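Local coordinates for StAR-related lipid transfer protein 13 (Homo sapiens, PDB 2PSO) that acts as a GTPase-activating protein for RhoA and perhaps Cdc42, the chain here being its lipid-binding START domain, at residues Q117-Y123 with F136-W142. Numbering follows the deposited sequence.
Sequences QTEIYQY and FVVLRTW
The guanidinium of Arg140 lies flat on one face of the Tyr121 ring, with the two planes only 4° apart. CZ of Arg140 lies 3.5 Å from the centroid of the Tyr121 ring, a cation-pi stack. The Glu119 carboxylate meets the rim of the guanidinium, close to its plane. NH2 of Arg140 gives a salt-bridge hydrogen bond of 2.8 Å to OE2 of Glu119, on the anti side and well out of the carboxylate plane. Ring and carboxylate together would restrict rotation of the guanidinium. The Tyr123 and Phe136 rings are near parallel (planes 7° apart) but slid until they barely overlap, centroids 4.7 Å apart. CB of Phe136 makes a CH-pi contact over the centre of the Tyr123 ring. Tyr123 CG stands between its backbone N and carbonyl carbon (chi1 55°), which turns the ring across to Phe136. O of Gln117 lies over one face of the Trp142 indole, toward its rim; the backbone N of Trp142 donates to this O at 3.0 Å.

The backbones form an antiparallel ladder, with hydrogen-bonded pairs Glu119–Arg140, Tyr121–Val138 and Tyr123–Phe136; the bond from Tyr123 N to Phe136 O is weak. On the sheet face opposite Tyr121 and Arg140, Ile120 CG2 meets Val137 CG1 at 4.2 Å.

The two strands form a beta hairpin in the curved START sheet, between strands 109-115 and 151-157. From helix 87-96, Arg96 forms a salt bridge with Glu119 and touches Tyr121, Arg140 and Trp142.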
ATOM      1  N   GLN A 117      15.399  13.413  -6.048  1.00 32.50           N
ATOM      2  CA  GLN A 117      14.253  12.813  -5.371  1.00 31.39           C
ATOM      3  C   GLN A 117      13.538  11.652  -6.061  1.00 25.21           C
ATOM      4  O   GLN A 117      12.399  11.354  -5.745  1.00 24.22           O
ATOM      5  CB  GLN A 117      13.280  13.899  -4.914  1.00 34.28           C
ATOM      6  CG  GLN A 117      13.896  14.733  -3.825  1.00 38.27           C
ATOM      7  CD  GLN A 117      12.968  15.771  -3.287  1.00 42.07           C
ATOM      8  OE1 GLN A 117      11.833  15.912  -3.741  1.00 44.52           O
ATOM      9  NE2 GLN A 117      13.448  16.524  -2.308  1.00 43.96           N
ATOM     10  N   THR A 118      14.206  11.001  -6.999  1.00 20.74           N
ATOM     11  CA  THR A 118      13.633   9.837  -7.627  1.00 22.31           C
ATOM     12  C   THR A 118      14.705   8.760  -7.779  1.00 24.84           C
ATOM     13  O   THR A 118      15.880   9.076  -8.047  1.00 23.49           O
ATOM     14  CB  THR A 118      12.982  10.125  -9.019  1.00 22.30           C
ATOM     15  OG1 THR A 118      13.952   9.970 -10.046  1.00 23.50           O
ATOM     16  CG2 THR A 118      12.396  11.517  -9.120  1.00 22.36           C
ATOM     17  N   GLU A 119      14.291   7.496  -7.631  1.00 24.93           N
ATOM     18  CA  GLU A 119      15.220   6.382  -7.614  1.00 25.93           C
ATOM     19  C   GLU A 119      14.575   5.045  -7.998  1.00 27.43           C
ATOM     20  O   GLU A 119      13.343   4.904  -8.048  1.00 26.97           O
ATOM     21  CB  GLU A 119      15.866   6.274  -6.233  1.00 24.03           C
ATOM     22  CG  GLU A 119      15.237   5.305  -5.266  1.00 25.80           C
ATOM     23  CD  GLU A 119      15.752   5.503  -3.841  1.00 32.71           C
ATOM     24  OE1 GLU A 119      16.503   6.486  -3.609  1.00 37.19           O
ATOM     25  OE2 GLU A 119      15.411   4.693  -2.938  1.00 36.56           O
ATOM     26  N   ILE A 120      15.424   4.063  -8.282  1.00 25.03           N
ATOM     27  CA  ILE A 120      14.964   2.711  -8.460  1.00 26.08           C
ATOM     28  C   ILE A 120      15.325   1.843  -7.248  1.00 29.23           C
ATOM     29  O   ILE A 120      16.497   1.612  -6.913  1.00 33.69           O
ATOM     30  CB  ILE A 120      15.528   2.130  -9.735  1.00 24.08           C
ATOM     31  CG1 ILE A 120      14.985   2.917 -10.903  1.00 21.99           C
ATOM     32  CG2 ILE A 120      15.129   0.687  -9.879  1.00 21.85           C
ATOM     33  CD1 ILE A 120      15.271   2.255 -12.158  1.00 23.26           C
ATOM     34  N   TYR A 121      14.309   1.363  -6.571  1.00 27.55           N
ATOM     35  CA  TYR A 121      14.543   0.734  -5.293  1.00 30.68           C
ATOM     36  C   TYR A 121      14.143  -0.707  -5.433  1.00 29.89           C
ATOM     37  O   TYR A 121      13.214  -1.022  -6.158  1.00 30.26           O
ATOM     38  CB  TYR A 121      13.686   1.431  -4.236  1.00 30.70           C
ATOM     39  CG  TYR A 121      14.115   1.192  -2.831  1.00 32.51           C
ATOM     40  CD1 TYR A 121      15.357   1.614  -2.390  1.00 33.10           C
ATOM     41  CD2 TYR A 121      13.279   0.554  -1.929  1.00 34.27           C
ATOM     42  CE1 TYR A 121      15.755   1.409  -1.099  1.00 34.22           C
ATOM     43  CE2 TYR A 121      13.666   0.352  -0.611  1.00 33.43           C
ATOM     44  CZ  TYR A 121      14.906   0.780  -0.207  1.00 33.14           C
ATOM     45  OH  TYR A 121      15.323   0.563   1.083  1.00 33.42           O
ATOM     46  N   GLN A 122      14.831  -1.595  -4.745  1.00 31.13           N
ATOM     47  CA  GLN A 122      14.492  -3.007  -4.862  1.00 31.88           C
ATOM     48  C   GLN A 122      14.488  -3.661  -3.511  1.00 29.31           C
ATOM     49  O   GLN A 122      15.472  -3.594  -2.805  1.00 28.53           O
ATOM     50  CB  GLN A 122      15.494  -3.703  -5.784  1.00 35.10           C
ATOM     51  CG  GLN A 122      15.653  -5.179  -5.567  1.00 35.68           C
ATOM     52  CD  GLN A 122      17.101  -5.602  -5.701  1.00 38.89           C
ATOM     53  OE1 GLN A 122      17.792  -5.801  -4.706  1.00 43.06           O
ATOM     54  NE2 GLN A 122      17.576  -5.719  -6.924  1.00 38.10           N
ATOM     55  N   TYR A 123      13.374  -4.277  -3.147  1.00 29.42           N
ATOM     56  CA  TYR A 123      13.299  -5.007  -1.893  1.00 28.44           C
ATOM     57  C   TYR A 123      12.623  -6.347  -2.044  1.00 30.68           C
ATOM     58  O   TYR A 123      12.012  -6.624  -3.064  1.00 30.15           O
ATOM     59  CB  TYR A 123      12.560  -4.208  -0.830  1.00 28.11           C
ATOM     60  CG  TYR A 123      11.155  -3.722  -1.199  1.00 29.43           C
ATOM     61  CD1 TYR A 123      10.011  -4.430  -0.807  1.00 27.80           C
ATOM     62  CD2 TYR A 123      10.973  -2.529  -1.897  1.00 28.57           C
ATOM     63  CE1 TYR A 123       8.730  -3.970  -1.114  1.00 25.51           C
ATOM     64  CE2 TYR A 123       9.707  -2.073  -2.218  1.00 27.10           C
ATOM     65  CZ  TYR A 123       8.590  -2.789  -1.824  1.00 27.71           C
ATOM     66  OH  TYR A 123       7.338  -2.288  -2.143  1.00 28.10           O
ATOM     67  N   PHE A 136      10.188  -7.018  -5.279  1.00 35.75           N
ATOM     68  CA  PHE A 136       9.817  -5.690  -5.760  1.00 33.35           C
ATOM     69  C   PHE A 136      10.972  -4.924  -6.350  1.00 31.02           C
ATOM     70  O   PHE A 136      12.091  -4.985  -5.859  1.00 36.45           O
ATOM     71  CB  PHE A 136       9.188  -4.850  -4.645  1.00 31.80           C
ATOM     72  CG  PHE A 136       7.877  -5.386  -4.150  1.00 32.34           C
ATOM     73  CD1 PHE A 136       7.823  -6.547  -3.385  1.00 32.49           C
ATOM     74  CD2 PHE A 136       6.700  -4.731  -4.438  1.00 31.26           C
ATOM     75  CE1 PHE A 136       6.624  -7.045  -2.930  1.00 33.72           C
ATOM     76  CE2 PHE A 136       5.491  -5.226  -3.972  1.00 32.69           C
ATOM     77  CZ  PHE A 136       5.455  -6.382  -3.222  1.00 32.60           C
ATOM     78  N   VAL A 137      10.687  -4.194  -7.410  1.00 25.39           N
ATOM     79  CA  VAL A 137      11.663  -3.354  -8.057  1.00 21.21           C
ATOM     80  C   VAL A 137      10.836  -2.223  -8.562  1.00 21.68           C
ATOM     81  O   VAL A 137       9.952  -2.402  -9.379  1.00 25.56           O
ATOM     82  CB  VAL A 137      12.327  -4.036  -9.263  1.00 19.07           C
ATOM     83  CG1 VAL A 137      13.268  -3.058  -9.971  1.00 12.97           C
ATOM     84  CG2 VAL A 137      13.057  -5.310  -8.826  1.00 13.89           C
ATOM     85  N   VAL A 138      11.129  -1.037  -8.084  1.00 23.92           N
ATOM     86  CA  VAL A 138      10.179   0.025  -8.177  1.00 22.02           C
ATOM     87  C   VAL A 138      10.856   1.351  -8.524  1.00 23.02           C
ATOM     88  O   VAL A 138      11.994   1.582  -8.139  1.00 28.86           O
ATOM     89  CB  VAL A 138       9.446   0.055  -6.851  1.00 21.51           C
ATOM     90  CG1 VAL A 138       9.296   1.455  -6.324  1.00 24.68           C
ATOM     91  CG2 VAL A 138       8.141  -0.638  -7.008  1.00 18.41           C
ATOM     92  N   LEU A 139      10.191   2.178  -9.320  1.00 21.44           N
ATOM     93  CA  LEU A 139      10.550   3.572  -9.471  1.00 21.34           C
ATOM     94  C   LEU A 139       9.842   4.362  -8.331  1.00 25.13           C
ATOM     95  O   LEU A 139       8.618   4.338  -8.251  1.00 33.10           O
ATOM     96  CB  LEU A 139      10.038   4.010 -10.838  1.00 19.62           C
ATOM     97  CG  LEU A 139      10.190   5.454 -11.334  1.00 20.98           C
ATOM     98  CD1 LEU A 139      11.637   5.777 -11.588  1.00 19.47           C
ATOM     99  CD2 LEU A 139       9.381   5.673 -12.617  1.00 18.10           C
ATOM    100  N   ARG A 140      10.564   5.007  -7.417  1.00 23.30           N
ATOM    101  CA  ARG A 140       9.898   5.820  -6.369  1.00 17.69           C
ATOM    102  C   ARG A 140      10.348   7.223  -6.565  1.00 16.69           C
ATOM    103  O   ARG A 140      11.513   7.457  -6.861  1.00 20.05           O
ATOM    104  CB  ARG A 140      10.355   5.505  -4.930  1.00 16.99           C
ATOM    105  CG  ARG A 140      10.818   4.133  -4.659  1.00 20.11           C
ATOM    106  CD  ARG A 140      11.813   4.169  -3.567  1.00 23.71           C
ATOM    107  NE  ARG A 140      11.342   3.526  -2.353  1.00 27.95           N
ATOM    108  CZ  ARG A 140      12.060   3.436  -1.245  1.00 28.07           C
ATOM    109  NH1 ARG A 140      11.552   2.843  -0.181  1.00 31.70           N
ATOM    110  NH2 ARG A 140      13.294   3.922  -1.210  1.00 29.70           N
ATOM    111  N   THR A 141       9.463   8.164  -6.315  1.00 11.08           N
ATOM    112  CA  THR A 141       9.876   9.522  -6.256  1.00 16.35           C
ATOM    113  C   THR A 141       9.173  10.080  -5.034  1.00 17.85           C
ATOM    114  O   THR A 141       8.142   9.556  -4.639  1.00 23.46           O
ATOM    115  CB  THR A 141       9.535  10.278  -7.595  1.00 21.72           C
ATOM    116  OG1 THR A 141       9.629  11.701  -7.410  1.00 25.80           O
ATOM    117  CG2 THR A 141       8.154   9.930  -8.107  1.00 18.54           C
ATOM    118  N   TRP A 142       9.723  11.101  -4.389  1.00 15.85           N
ATOM    119  CA  TRP A 142       9.068  11.607  -3.186  1.00 11.88           C
ATOM    120  C   TRP A 142       9.171  13.095  -3.202  1.00 15.14           C
ATOM    121  O   TRP A 142       9.976  13.635  -3.939  1.00 12.92           O
ATOM    122  CB  TRP A 142       9.678  11.052  -1.921  1.00  8.51           C
ATOM    123  CG  TRP A 142      11.145  11.236  -1.811  1.00  9.08           C
ATOM    124  CD1 TRP A 142      11.789  12.175  -1.075  1.00 10.66           C
ATOM    125  CD2 TRP A 142      12.173  10.438  -2.434  1.00 10.76           C
ATOM    126  NE1 TRP A 142      13.155  12.035  -1.212  1.00 10.98           N
ATOM    127  CE2 TRP A 142      13.418  10.982  -2.042  1.00  7.52           C
ATOM    128  CE3 TRP A 142      12.159   9.340  -3.306  1.00  9.47           C
ATOM    129  CZ2 TRP A 142      14.635  10.481  -2.497  1.00  7.58           C
ATOM    130  CZ3 TRP A 142      13.371   8.838  -3.758  1.00 11.06           C
ATOM    131  CH2 TRP A 142      14.598   9.406  -3.342  1.00 10.03           C
TER